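Local coordinates for protein N-acetylneuraminate epimerase (Escherichia coli, PDB 2UVK) that speeds the interconversion of the alpha- and beta-anomers of N-acetylneuraminate as a homodimeric periplasmic mutarotase built on a Kelch-type beta-propeller, at residues V88-P93 and V99-H104; Y69-I74 and L171-S176; I24-G27 and A32-K35; H112-H117 and A121-G126; E5-F10 and K43-L48. One frame throughout, in Å; residues are numbered along the deposited sequence. Where two conformers were deposited one is given.

Contact 1 of 5, residues V88-P93 and V99-H104; sequences VHKYNP and VKLMSH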
# COMPACT_ATOMS: atom_id res chain seq x y z
N VAL B 88 -13.06 -0.03 -9.33
CA VAL B 88 -14.24 -0.89 -9.31
C VAL B 88 -15.19 -0.44 -10.43
O VAL B 88 -15.46 0.76 -10.58
CB VAL B 88 -14.96 -0.79 -7.96
CG1 VAL B 88 -16.14 -1.80 -7.87
CG2 VAL B 88 -13.99 -0.96 -6.79
N HIS B 89 -15.64 -1.41 -11.20
CA HIS B 89 -16.69 -1.20 -12.19
C HIS B 89 -17.91 -2.01 -11.79
O HIS B 89 -17.80 -3.06 -11.19
CB HIS B 89 -16.21 -1.63 -13.57
CG HIS B 89 -15.25 -0.66 -14.20
ND1 HIS B 89 -13.92 -0.58 -13.84
CD2 HIS B 89 -15.42 0.24 -15.20
CE1 HIS B 89 -13.32 0.34 -14.58
NE2 HIS B 89 -14.21 0.85 -15.42
N LYS B 90 -19.09 -1.49 -12.14
CA LYS B 90 -20.35 -2.18 -11.86
C LYS B 90 -21.09 -2.44 -13.15
O LYS B 90 -21.27 -1.53 -13.95
CB LYS B 90 -21.22 -1.31 -10.95
CG LYS B 90 -22.59 -1.89 -10.64
CD LYS B 90 -23.32 -1.07 -9.60
CE LYS B 90 -23.74 0.29 -10.13
NZ LYS B 90 -24.88 0.23 -11.09
N TYR B 91 -21.52 -3.68 -13.33
CA TYR B 91 -22.35 -4.07 -14.48
C TYR B 91 -23.75 -4.39 -14.00
O TYR B 91 -23.94 -5.19 -13.09
CB TYR B 91 -21.77 -5.28 -15.17
CG TYR B 91 -22.63 -5.87 -16.26
CD1 TYR B 91 -22.71 -5.28 -17.52
CD2 TYR B 91 -23.38 -7.02 -16.03
CE1 TYR B 91 -23.48 -5.83 -18.52
CE2 TYR B 91 -24.18 -7.57 -17.05
CZ TYR B 91 -24.21 -6.98 -18.27
OH TYR B 91 -24.99 -7.50 -19.26
N ASN B 92 -24.72 -3.73 -14.63
CA ASN B 92 -26.15 -3.96 -14.35
C ASN B 92 -26.72 -4.90 -15.42
O ASN B 92 -26.81 -4.54 -16.58
CB ASN B 92 -26.88 -2.62 -14.29
CG ASN B 92 -28.37 -2.76 -14.01
OD1 ASN B 92 -28.90 -3.86 -13.93
ND2 ASN B 92 -29.05 -1.63 -13.82
N PRO B 93 -27.02 -6.14 -15.04
CA PRO B 93 -27.51 -7.08 -16.05
C PRO B 93 -28.89 -6.72 -16.63
O PRO B 93 -29.19 -7.10 -17.77
CB PRO B 93 -27.53 -8.43 -15.33
CG PRO B 93 -27.27 -8.16 -13.89
CD PRO B 93 -26.90 -6.74 -13.70
N VAL B 99 -20.79 0.91 -15.44
CA VAL B 99 -20.29 2.20 -14.97
C VAL B 99 -19.04 1.98 -14.12
O VAL B 99 -18.92 0.98 -13.44
CB VAL B 99 -21.35 3.00 -14.18
CG1 VAL B 99 -21.74 2.31 -12.88
CG2 VAL B 99 -20.89 4.44 -13.96
N LYS B 100 -18.12 2.91 -14.20
CA LYS B 100 -16.98 2.93 -13.28
C LYS B 100 -17.45 3.64 -12.03
O LYS B 100 -18.14 4.66 -12.10
CB LYS B 100 -15.82 3.68 -13.90
CG LYS B 100 -14.59 3.73 -12.98
CD LYS B 100 -13.39 4.39 -13.64
CE LYS B 100 -12.28 4.46 -12.63
NZ LYS B 100 -11.10 5.25 -13.09
N LEU B 101 -17.12 3.09 -10.87
CA LEU B 101 -17.53 3.70 -9.61
C LEU B 101 -16.47 4.71 -9.18
O LEU B 101 -15.27 4.54 -9.48
CB LEU B 101 -17.76 2.65 -8.52
CG LEU B 101 -18.75 1.53 -8.86
CD1 LEU B 101 -18.93 0.60 -7.66
CD2 LEU B 101 -20.11 2.09 -9.31
N MSE B 102 -16.92 5.78 -8.51
CA MSE B 102 -15.98 6.69 -7.88
C MSE B 102 -15.64 6.04 -6.56
O MSE B 102 -16.36 6.18 -5.58
CB MSE B 102 -16.60 8.07 -7.69
CG MSE B 102 -15.63 9.08 -7.08
SE MSE B 102 -16.33 10.89 -7.15
CE MSE B 102 -15.78 11.41 -8.96
N SER B 103 -14.54 5.28 -6.56
CA SER B 103 -14.19 4.43 -5.44
C SER B 103 -12.70 4.13 -5.54
O SER B 103 -12.25 3.71 -6.59
CB SER B 103 -14.96 3.13 -5.57
OG SER B 103 -14.73 2.27 -4.49
N HIS B 104 -11.98 4.31 -4.45
CA HIS B 104 -10.51 4.18 -4.48
C HIS B 104 -10.02 3.15 -3.46
O HIS B 104 -9.95 3.45 -2.27
CB HIS B 104 -9.90 5.54 -4.18
CG HIS B 104 -10.19 6.54 -5.26
ND1 HIS B 104 -11.17 7.50 -5.17
CD2 HIS B 104 -9.64 6.66 -6.49
CE1 HIS B 104 -11.19 8.20 -6.30
NE2 HIS B 104 -10.30 7.68 -7.12
O HOH W 1 -13.18 2.79 -9.19
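An outer beta hairpin of a four-stranded propeller blade, within the second Kelch repeat, is formed here by strands 88-92 and 97-100, with K90 facing V99 and H89 facing K100 in antiparallel order. K90 and V99 make the hydrogen-bonded pair: K90 N donates to V99 O at 2.8 Å, and V99 N answers to K90 O at 2.9 Å. H89 and K100 follow as the non-hydrogen-bonded pair, after which L101 N donates to V88 O at 2.9 Å. On one face of the ribbon, the imidazole of H89, its CG turned to the backbone N side and opposite the carbonyl carbon (chi1 -75°), spreads beside K100, whose CG sits over one ring face 4.0 Å from the centroid before the extended chain leads off. The ring also meets that of F51. With an alanine here, the methylenes of K100 would probably lose that flat surface, and a gap would be likely to open on the side of F51. On the other face, K90 CB touches L101 CD2 at 3.9 Å, and V88 CG1 meets L101 CD1 at 3.7 Å. Where the strands part, a water accepts a hydrogen bond from V88 N at 2.8 Å and lies within hydrogen-bonding distance of L101 O and S103 O, with more acceptors around it than it has protons. The inner neighbour is strand 67-71, bonded through V70 and L68 to H89 and Y91; F173 of strand 169-174 covers V88 and L101, while M102 and H104 pack on D138 of the second subunit.

Contact 2 of 5, residues Y69-I74 and L171-S176; sequences YVFGGI and LSFDPS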
# COMPACT_ATOMS: atom_id res chain seq x y z
N TYR B 69 -19.79 -6.71 -9.88
CA TYR B 69 -18.67 -5.80 -9.58
C TYR B 69 -17.36 -6.43 -10.04
O TYR B 69 -17.14 -7.59 -9.80
CB TYR B 69 -18.59 -5.51 -8.08
CG TYR B 69 -19.83 -4.78 -7.61
CD1 TYR B 69 -19.89 -3.42 -7.60
CD2 TYR B 69 -20.97 -5.49 -7.24
CE1 TYR B 69 -21.08 -2.72 -7.24
CE2 TYR B 69 -22.14 -4.82 -6.86
CZ TYR B 69 -22.19 -3.45 -6.84
OH TYR B 69 -23.36 -2.78 -6.47
N VAL B 70 -16.51 -5.63 -10.69
CA VAL B 70 -15.18 -6.06 -11.15
C VAL B 70 -14.13 -5.17 -10.47
O VAL B 70 -14.27 -3.95 -10.44
CB VAL B 70 -15.03 -5.99 -12.69
CG1 VAL B 70 -13.61 -6.33 -13.12
CG2 VAL B 70 -16.03 -6.95 -13.35
N PHE B 71 -13.12 -5.82 -9.91
CA PHE B 71 -12.08 -5.18 -9.10
C PHE B 71 -10.69 -5.33 -9.75
O PHE B 71 -10.19 -6.44 -9.96
CB PHE B 71 -12.04 -5.82 -7.71
CG PHE B 71 -13.35 -5.73 -7.00
CD1 PHE B 71 -13.64 -4.65 -6.20
CD2 PHE B 71 -14.26 -6.76 -7.14
CE1 PHE B 71 -14.89 -4.56 -5.55
CE2 PHE B 71 -15.51 -6.69 -6.49
CZ PHE B 71 -15.80 -5.61 -5.69
N GLY B 72 -10.05 -4.20 -10.02
CA GLY B 72 -8.65 -4.17 -10.37
C GLY B 72 -8.23 -4.92 -11.61
O GLY B 72 -8.91 -4.88 -12.65
N GLY B 73 -7.09 -5.60 -11.49
CA GLY B 73 -6.42 -6.30 -12.58
C GLY B 73 -5.23 -5.52 -13.13
O GLY B 73 -4.93 -4.42 -12.70
N ILE B 74 -4.60 -6.16 -14.08
CA ILE B 74 -3.40 -5.62 -14.73
C ILE B 74 -3.77 -5.21 -16.17
O ILE B 74 -4.33 -5.99 -16.92
CB ILE B 74 -2.33 -6.69 -14.85
CG1 ILE B 74 -1.85 -7.16 -13.46
CG2 ILE B 74 -1.12 -6.15 -15.64
CD1 ILE B 74 -1.11 -8.47 -13.53
N LEU B 171 -9.66 -6.13 3.08
CA LEU B 171 -10.41 -4.93 2.76
C LEU B 171 -11.86 -5.32 2.52
O LEU B 171 -12.12 -6.41 2.00
CB LEU B 171 -9.84 -4.29 1.48
CG LEU B 171 -8.31 -4.10 1.38
CD1 LEU B 171 -7.98 -3.52 -0.03
CD2 LEU B 171 -7.77 -3.24 2.49
N SER B 172 -12.80 -4.45 2.86
CA SER B 172 -14.19 -4.71 2.49
C SER B 172 -14.77 -3.51 1.73
O SER B 172 -14.60 -2.36 2.12
CB SER B 172 -15.06 -5.07 3.71
OG SER B 172 -15.17 -4.00 4.63
N PHE B 173 -15.41 -3.84 0.61
CA PHE B 173 -16.10 -2.88 -0.24
C PHE B 173 -17.60 -3.05 -0.02
O PHE B 173 -18.12 -4.16 -0.17
CB PHE B 173 -15.74 -3.15 -1.70
CG PHE B 173 -16.63 -2.45 -2.70
CD1 PHE B 173 -16.39 -1.15 -3.08
CD2 PHE B 173 -17.71 -3.12 -3.28
CE1 PHE B 173 -17.21 -0.50 -4.02
CE2 PHE B 173 -18.50 -2.48 -4.21
CZ PHE B 173 -18.25 -1.18 -4.56
N ASP B 174 -18.28 -1.96 0.31
CA ASP B 174 -19.74 -1.98 0.55
C ASP B 174 -20.43 -1.39 -0.68
O ASP B 174 -20.28 -0.21 -0.95
CB ASP B 174 -20.08 -1.17 1.80
CG ASP B 174 -21.57 -1.24 2.17
OD1 ASP B 174 -22.35 -1.74 1.34
OD2 ASP B 174 -21.94 -0.81 3.28
N PRO B 175 -21.18 -2.22 -1.44
CA PRO B 175 -21.80 -1.70 -2.66
C PRO B 175 -22.76 -0.51 -2.45
O PRO B 175 -22.94 0.30 -3.35
CB PRO B 175 -22.57 -2.91 -3.22
CG PRO B 175 -21.99 -4.08 -2.55
CD PRO B 175 -21.48 -3.64 -1.22
N SER B 176 -23.34 -0.41 -1.27
CA SER B 176 -24.29 0.65 -0.98
C SER B 176 -23.63 2.02 -0.87
O SER B 176 -24.19 3.02 -1.33
CB SER B 176 -25.04 0.31 0.30
OG SER B 176 -25.74 -0.92 0.14
O HOH W 2 -22.96 -0.03 -5.98
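F71 and F173, joined by Y69 into an aromatic cluster, illustrate how side chains can meet across the joint of two adjacent blades of a beta-propeller; no direct hydrogen bond joins the two segments here. The tight part is a T-shaped pair in which F71 drives its edge at one face of F173, the planes at 79° and the centroids 5.5 Å apart. F71 CE1 comes closest, 3.9 Å from F173 CD2. The same phenylalanine leans its far end on Y69, F173 CE2 lying 3.8 Å from Y69 CD1, with the rings inclined obliquely. F173 reaches both partners because its CG stands opposite the backbone N (chi1 166°), which throws the ring across to strand 67-71. Toward the partly exposed P175 the contact thins to one carbon, P175 CB, set 3.3 Å from Y69 OH, and a water takes over. A phenylalanine in place of Y69 would keep the ring but would probably leave that water without its hydroxyl partner and lose the water-mediated link from Y69 OH to P175 O. The hydroxyl oxygen Y69 OH lies 2.8 Å from the water, which itself donates to P175 O at 2.7 Å.

Contact 3 of 5, residues I24-G27 and A32-K35; sequences IGLG and AWYK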
# COMPACT_ATOMS: atom_id res chain seq x y z
N ILE B 24 -18.66 -14.39 -17.60
CA ILE B 24 -17.20 -14.43 -17.73
C ILE B 24 -16.69 -13.32 -18.62
O ILE B 24 -17.37 -12.86 -19.53
CB ILE B 24 -16.70 -15.76 -18.29
CG1 ILE B 24 -17.29 -16.03 -19.68
CG2 ILE B 24 -17.00 -16.91 -17.32
CD1 ILE B 24 -16.69 -17.18 -20.40
N GLY B 25 -15.46 -12.91 -18.38
CA GLY B 25 -14.88 -11.88 -19.21
C GLY B 25 -13.45 -11.57 -18.83
O GLY B 25 -12.87 -12.13 -17.91
N LEU B 26 -12.89 -10.68 -19.63
CA LEU B 26 -11.52 -10.17 -19.42
C LEU B 26 -10.46 -11.25 -19.64
O LEU B 26 -10.69 -12.21 -20.35
CB LEU B 26 -11.41 -9.43 -18.10
CG LEU B 26 -12.45 -8.34 -17.87
CD1 LEU B 26 -12.32 -7.65 -16.52
CD2 LEU B 26 -12.44 -7.32 -19.04
N GLY B 27 -9.26 -11.01 -19.12
CA GLY B 27 -8.15 -11.88 -19.42
C GLY B 27 -7.93 -11.86 -20.91
O GLY B 27 -8.02 -10.79 -21.54
N ALA B 32 -14.17 -8.18 -23.69
CA ALA B 32 -15.41 -8.94 -23.87
C ALA B 32 -15.89 -9.56 -22.56
O ALA B 32 -15.09 -10.03 -21.76
CB ALA B 32 -15.23 -10.01 -24.91
N TRP B 33 -17.22 -9.54 -22.37
CA TRP B 33 -17.93 -10.31 -21.37
C TRP B 33 -19.01 -11.13 -22.07
O TRP B 33 -19.50 -10.73 -23.13
CB TRP B 33 -18.58 -9.39 -20.34
CG TRP B 33 -17.59 -8.99 -19.30
CD1 TRP B 33 -16.65 -8.03 -19.42
CD2 TRP B 33 -17.42 -9.57 -18.01
NE1 TRP B 33 -15.91 -7.94 -18.25
CE2 TRP B 33 -16.38 -8.88 -17.37
CE3 TRP B 33 -18.08 -10.59 -17.30
CZ2 TRP B 33 -15.96 -9.20 -16.09
CZ3 TRP B 33 -17.67 -10.89 -16.02
CH2 TRP B 33 -16.63 -10.21 -15.43
N TYR B 34 -19.30 -12.27 -21.49
CA TYR B 34 -20.35 -13.17 -21.95
C TYR B 34 -21.14 -13.69 -20.78
O TYR B 34 -20.62 -13.78 -19.68
CB TYR B 34 -19.76 -14.35 -22.71
CG TYR B 34 -18.70 -13.99 -23.71
CD1 TYR B 34 -19.04 -13.69 -25.02
CD2 TYR B 34 -17.36 -13.98 -23.35
CE1 TYR B 34 -18.05 -13.36 -25.95
CE2 TYR B 34 -16.36 -13.66 -24.28
CZ TYR B 34 -16.71 -13.36 -25.56
OH TYR B 34 -15.69 -13.04 -26.48
N LYS B 35 -22.40 -14.05 -21.03
CA LYS B 35 -23.21 -14.74 -20.03
C LYS B 35 -23.77 -16.05 -20.58
O LYS B 35 -23.89 -16.22 -21.77
CB LYS B 35 -24.35 -13.86 -19.53
CG LYS B 35 -25.47 -13.62 -20.54
CD LYS B 35 -26.47 -12.68 -19.91
CE LYS B 35 -27.62 -12.36 -20.84
NZ LYS B 35 -28.54 -11.41 -20.15
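The indole of W33 lies flat on the backbone of the neighbouring strand, with I24, G25 and L26 all beneath one face. G25 CA sits under the five-membered ring, 3.8 Å from its centroid and 17° off the normal, a CH-pi contact made with main chain instead of a side chain. Toward the benzo rim I24 C comes within 3.2 Å of the ring plane. L26 reaches the pyrrole side, its CG 3.5 Å from W33 NE1, while L26 CD1 packs against W33 CZ2 at 4.0 Å. The ring is placed there by a chi1 of -82°, which sets CG beside the backbone N and lays the indole across the neighbouring strand 21-25. Y34, on the reverse face of the sheet, shares that side with I24. Between the two faces runs the ladder of a beta hairpin in the first Kelch repeat. I24 and Y34 bond each other in both directions, the shorter bond running from Y34 N to I24 O at 2.8 Å. Beyond them L26 N donates to A32 O at 3.1 Å. W98, V70 and L68, from the next blade, also meet the indole, which thereby spans the joint between two blades. The chemistry implies that G25 is a glycine for steric reasons: a CB on it would fall 2.3 Å from W33 CD2, so the close seat of the aromatic face depends on a bare alpha carbon.

Contact 4 of 5, residues H112-H117 and A121-G126; sequences HVTFVH and AYVTGG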
# COMPACT_ATOMS: atom_id res chain seq x y z
N HIS B 112 -4.94 -10.51 -6.26
CA HIS B 112 -5.84 -10.54 -5.12
C HIS B 112 -6.90 -11.63 -5.32
O HIS B 112 -7.14 -12.16 -6.42
CB HIS B 112 -6.50 -9.18 -4.95
CG HIS B 112 -7.26 -8.73 -6.15
ND1 HIS B 112 -6.69 -8.64 -7.41
CD2 HIS B 112 -8.56 -8.34 -6.29
CE1 HIS B 112 -7.61 -8.24 -8.27
NE2 HIS B 112 -8.74 -8.04 -7.61
N VAL B 113 -7.57 -11.93 -4.21
CA VAL B 113 -8.80 -12.71 -4.27
C VAL B 113 -9.97 -11.81 -3.88
O VAL B 113 -9.78 -10.73 -3.33
CB VAL B 113 -8.75 -13.94 -3.33
CG1 VAL B 113 -7.67 -14.92 -3.79
CG2 VAL B 113 -8.61 -13.51 -1.88
N THR B 114 -11.18 -12.25 -4.19
CA THR B 114 -12.38 -11.57 -3.70
C THR B 114 -13.46 -12.58 -3.38
O THR B 114 -13.65 -13.57 -4.11
CB THR B 114 -12.86 -10.54 -4.75
OG1 THR B 114 -11.82 -9.59 -4.99
CG2 THR B 114 -14.09 -9.78 -4.30
N PHE B 115 -14.10 -12.37 -2.24
CA PHE B 115 -15.26 -13.18 -1.84
C PHE B 115 -16.35 -12.29 -1.26
O PHE B 115 -16.09 -11.16 -0.84
CB PHE B 115 -14.86 -14.28 -0.84
CG PHE B 115 -14.28 -13.79 0.46
CD1 PHE B 115 -15.05 -13.73 1.60
CD2 PHE B 115 -12.94 -13.44 0.57
CE1 PHE B 115 -14.51 -13.31 2.82
CE2 PHE B 115 -12.40 -13.01 1.78
CZ PHE B 115 -13.21 -12.94 2.90
N VAL B 116 -17.58 -12.81 -1.24
CA VAL B 116 -18.73 -12.06 -0.73
C VAL B 116 -19.08 -12.61 0.66
O VAL B 116 -19.23 -13.83 0.83
CB VAL B 116 -19.95 -12.15 -1.70
CG1 VAL B 116 -21.17 -11.39 -1.14
CG2 VAL B 116 -19.59 -11.59 -3.10
N HIS B 117 -19.16 -11.70 1.62
CA HIS B 117 -19.61 -12.07 2.98
C HIS B 117 -20.53 -10.98 3.52
O HIS B 117 -20.23 -9.79 3.49
CB HIS B 117 -18.39 -12.29 3.86
CG HIS B 117 -18.71 -12.57 5.29
ND1 HIS B 117 -19.16 -13.80 5.72
CD2 HIS B 117 -18.62 -11.79 6.38
CE1 HIS B 117 -19.35 -13.75 7.03
NE2 HIS B 117 -19.03 -12.54 7.45
N ALA B 121 -18.04 -7.08 -0.53
CA ALA B 121 -16.95 -7.75 -1.23
C ALA B 121 -15.69 -7.59 -0.42
O ALA B 121 -15.28 -6.49 -0.11
CB ALA B 121 -16.77 -7.17 -2.61
N TYR B 122 -15.08 -8.72 -0.07
CA TYR B 122 -13.86 -8.75 0.72
C TYR B 122 -12.71 -9.10 -0.20
O TYR B 122 -12.81 -10.02 -1.02
CB TYR B 122 -13.97 -9.81 1.81
CG TYR B 122 -14.80 -9.38 3.00
CD1 TYR B 122 -14.19 -9.00 4.19
CD2 TYR B 122 -16.17 -9.36 2.93
CE1 TYR B 122 -14.95 -8.62 5.31
CE2 TYR B 122 -16.92 -8.96 4.01
CZ TYR B 122 -16.31 -8.57 5.19
OH TYR B 122 -17.10 -8.22 6.29
N VAL B 123 -11.60 -8.37 -0.02
CA VAL B 123 -10.41 -8.47 -0.89
C VAL B 123 -9.16 -8.64 -0.03
O VAL B 123 -8.99 -7.96 0.98
CB VAL B 123 -10.25 -7.19 -1.73
CG1 VAL B 123 -8.94 -7.22 -2.53
CG2 VAL B 123 -11.46 -6.99 -2.66
N THR B 124 -8.31 -9.59 -0.40
CA THR B 124 -6.97 -9.67 0.21
C THR B 124 -6.01 -10.20 -0.84
O THR B 124 -6.44 -10.68 -1.89
CB THR B 124 -6.95 -10.52 1.50
OG1 THR B 124 -5.70 -10.33 2.16
CG2 THR B 124 -7.25 -11.96 1.23
N GLY B 125 -4.72 -10.07 -0.54
CA GLY B 125 -3.69 -10.52 -1.47
C GLY B 125 -3.41 -9.53 -2.58
O GLY B 125 -4.03 -8.48 -2.70
N GLY B 126 -2.46 -9.91 -3.41
CA GLY B 126 -2.06 -9.12 -4.55
C GLY B 126 -0.68 -8.53 -4.43
O GLY B 126 -0.14 -8.35 -3.32
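Y122 N donates to F115 O at 2.8 Å, the N-H pointing almost straight at its acceptor (176°), and F115 N returns a bond to Y122 O at 2.9 Å. Further along, V113 N holds T124 O at 2.9 Å, but the reciprocal bond from T124 N to V113 O is weak. Above the first pair the aromatic side chains meet. F115 has its CG between the backbone N and the carbonyl carbon (chi1 61°), and from there the ring bends over Y122, whose CB lies over one face 3.6 Å from the ring centroid. The two rings are nearly parallel but slid apart, so this CH-pi contact, more than stacking, joins them. H117 adds an offset edge-to-face contact, its imidazole edge toward the Y122 face with the planes at 73°, and its CB touches Y122 CE2 at 3.6 Å. These strands form the inner hairpin of a propeller blade, and G125 and G126 are the paired glycines typical of Kelch repeats. The face bearing F115 and V113 abuts the next blade: V113 CG2 and T124 CG2 lie side by side 3.7 Å apart against L205, and H117 stacks on F224. On the reverse face T114 OG1 lies 3.5 Å from V123 CG2 of the same hairpin and hydrogen-bonds T60 OG1 of the preceding blade. H112 NE2 hydrogen-bonds F71 O.

Contact 5 of 5, residues E5-F10 and K43-L48; sequences ETPVPF and KKWTAL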
# COMPACT_ATOMS: atom_id res chain seq x y z
N GLU B 5 -17.87 -24.35 -25.47
CA GLU B 5 -16.54 -23.73 -25.49
C GLU B 5 -16.67 -22.23 -25.36
O GLU B 5 -17.58 -21.62 -25.93
CB GLU B 5 -15.79 -24.07 -26.79
CG GLU B 5 -15.56 -25.56 -27.05
CD GLU B 5 -14.88 -26.26 -25.89
OE1 GLU B 5 -13.74 -25.89 -25.59
OE2 GLU B 5 -15.49 -27.17 -25.27
N THR B 6 -15.76 -21.59 -24.63
CA THR B 6 -15.82 -20.14 -24.54
C THR B 6 -15.58 -19.58 -25.95
O THR B 6 -14.89 -20.22 -26.75
CB THR B 6 -14.80 -19.58 -23.55
OG1 THR B 6 -13.50 -20.08 -23.86
CG2 THR B 6 -15.17 -20.01 -22.12
N PRO B 7 -16.19 -18.42 -26.27
CA PRO B 7 -16.05 -17.91 -27.65
C PRO B 7 -14.63 -17.60 -28.13
O PRO B 7 -14.38 -17.57 -29.34
CB PRO B 7 -16.92 -16.65 -27.64
CG PRO B 7 -17.94 -16.91 -26.57
CD PRO B 7 -17.14 -17.61 -25.50
N VAL B 8 -13.72 -17.34 -27.20
CA VAL B 8 -12.29 -17.18 -27.52
C VAL B 8 -11.50 -17.91 -26.42
O VAL B 8 -12.06 -18.14 -25.34
CB VAL B 8 -11.86 -15.71 -27.59
CG1 VAL B 8 -12.60 -14.98 -28.73
CG2 VAL B 8 -12.06 -15.01 -26.25
N PRO B 9 -10.23 -18.30 -26.68
CA PRO B 9 -9.37 -18.88 -25.63
C PRO B 9 -9.28 -17.94 -24.44
O PRO B 9 -9.16 -16.74 -24.62
CB PRO B 9 -8.01 -19.03 -26.33
CG PRO B 9 -8.37 -19.12 -27.81
CD PRO B 9 -9.53 -18.23 -27.98
N PHE B 10 -9.38 -18.49 -23.23
CA PHE B 10 -9.79 -17.71 -22.07
C PHE B 10 -8.94 -17.99 -20.83
O PHE B 10 -9.29 -18.82 -19.98
CB PHE B 10 -11.28 -17.99 -21.80
CG PHE B 10 -11.85 -17.20 -20.66
CD1 PHE B 10 -12.52 -17.85 -19.62
CD2 PHE B 10 -11.78 -15.82 -20.63
CE1 PHE B 10 -13.02 -17.14 -18.55
CE2 PHE B 10 -12.30 -15.11 -19.58
CZ PHE B 10 -12.94 -15.79 -18.52
N LYS B 43 -27.79 -24.29 -24.41
CA LYS B 43 -26.79 -23.43 -23.75
C LYS B 43 -25.95 -22.67 -24.78
O LYS B 43 -25.51 -23.23 -25.78
CB LYS B 43 -25.90 -24.24 -22.81
CG LYS B 43 -26.56 -24.53 -21.49
CD LYS B 43 -25.65 -25.27 -20.55
CE LYS B 43 -25.64 -26.76 -20.84
NZ LYS B 43 -26.91 -27.40 -20.39
N LYS B 44 -25.71 -21.40 -24.47
CA LYS B 44 -25.20 -20.43 -25.43
C LYS B 44 -24.44 -19.35 -24.66
O LYS B 44 -24.94 -18.89 -23.63
CB LYS B 44 -26.40 -19.82 -26.13
CG LYS B 44 -26.12 -18.80 -27.21
CD LYS B 44 -27.42 -18.18 -27.70
N TRP B 45 -23.26 -18.94 -25.13
CA TRP B 45 -22.62 -17.72 -24.59
C TRP B 45 -23.17 -16.53 -25.35
O TRP B 45 -23.08 -16.50 -26.58
CB TRP B 45 -21.10 -17.74 -24.74
CG TRP B 45 -20.43 -18.77 -23.91
CD1 TRP B 45 -19.88 -19.93 -24.34
CD2 TRP B 45 -20.22 -18.74 -22.48
NE1 TRP B 45 -19.39 -20.64 -23.29
CE2 TRP B 45 -19.56 -19.93 -22.14
CE3 TRP B 45 -20.54 -17.82 -21.47
CZ2 TRP B 45 -19.20 -20.24 -20.82
CZ3 TRP B 45 -20.20 -18.14 -20.15
CH2 TRP B 45 -19.54 -19.34 -19.84
N THR B 46 -23.73 -15.57 -24.62
CA THR B 46 -24.22 -14.32 -25.18
C THR B 46 -23.26 -13.18 -24.84
O THR B 46 -22.99 -12.94 -23.68
CB THR B 46 -25.61 -13.99 -24.60
OG1 THR B 46 -26.54 -15.00 -25.00
CG2 THR B 46 -26.09 -12.61 -25.05
N ALA B 47 -22.80 -12.47 -25.87
CA ALA B 47 -21.92 -11.31 -25.69
C ALA B 47 -22.64 -10.16 -25.01
O ALA B 47 -23.76 -9.78 -25.38
CB ALA B 47 -21.35 -10.85 -27.01
N LEU B 48 -21.98 -9.60 -23.99
CA LEU B 48 -22.50 -8.50 -23.23
C LEU B 48 -21.82 -7.18 -23.64
O LEU B 48 -20.90 -7.17 -24.47
CB LEU B 48 -22.31 -8.78 -21.73
CG LEU B 48 -22.90 -10.09 -21.19
CD1 LEU B 48 -22.66 -10.22 -19.69
CD2 LEU B 48 -24.43 -10.16 -21.51
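P7 and W45 meet at about a right angle, P7 bringing its CD over one face of the indole. P7 CD stands 4.1 Å from the centroid of the five-membered ring, 27° off its normal, in a CH-pi contact, and P7 CG abuts W45 CB at 3.7 Å. The other approaches to the indole come from the residues just before the proline. E5 O lies 3.3 Å from W45 CD1, and T6 CA is 3.8 Å from W45 NE1. W45 NE1 hydrogen-bonds P4 O, just before this segment. W45 is directed at the N-terminal segment by its first torsion (chi1 -67°), which puts CG opposite the carbonyl carbon. In the next shell, T6 OG1 donates to V8 O at 2.8 Å, approaching from above the carbonyl plane, which probably helps to hold the loop around P7; T6 OG1 also has a weak hydrogen bond to T333 O. The carboxylate of E5 bonds T333 OG1 on one oxygen and S1 N on the other, while the backbone of T6 also pairs with T333. I24 of strand 21-25 and Y34 of strand 33-37, in the same blade, pack against W45. The N-terminal segment thus rests on the first blade through W45 and on the last through T333, spanning the joint at which the circle of blades of the beta-propeller closes.

In the fold
The five contacts run through the first three blades. Contacts 3 and 5 share the first blade, their centres 8 Å apart: W33 O takes a probable bond from L48 N at 2.9 Å. Contact 2 links the second blade to the third and touches contacts 1 and 4, each with its centre about 8 Å away, through the probable sheet bonds H89 O to V70 N at 2.9 Å and F173 N to A121 O at 2.7 Å. V70 CG2 against W33 CZ2, at 3.5 Å, carries the packing on to contact 3. Of the five, contact 4 lies nearest the chain's centre; its G126 is about 9 Å from the side chain of E209, the predicted proton acceptor.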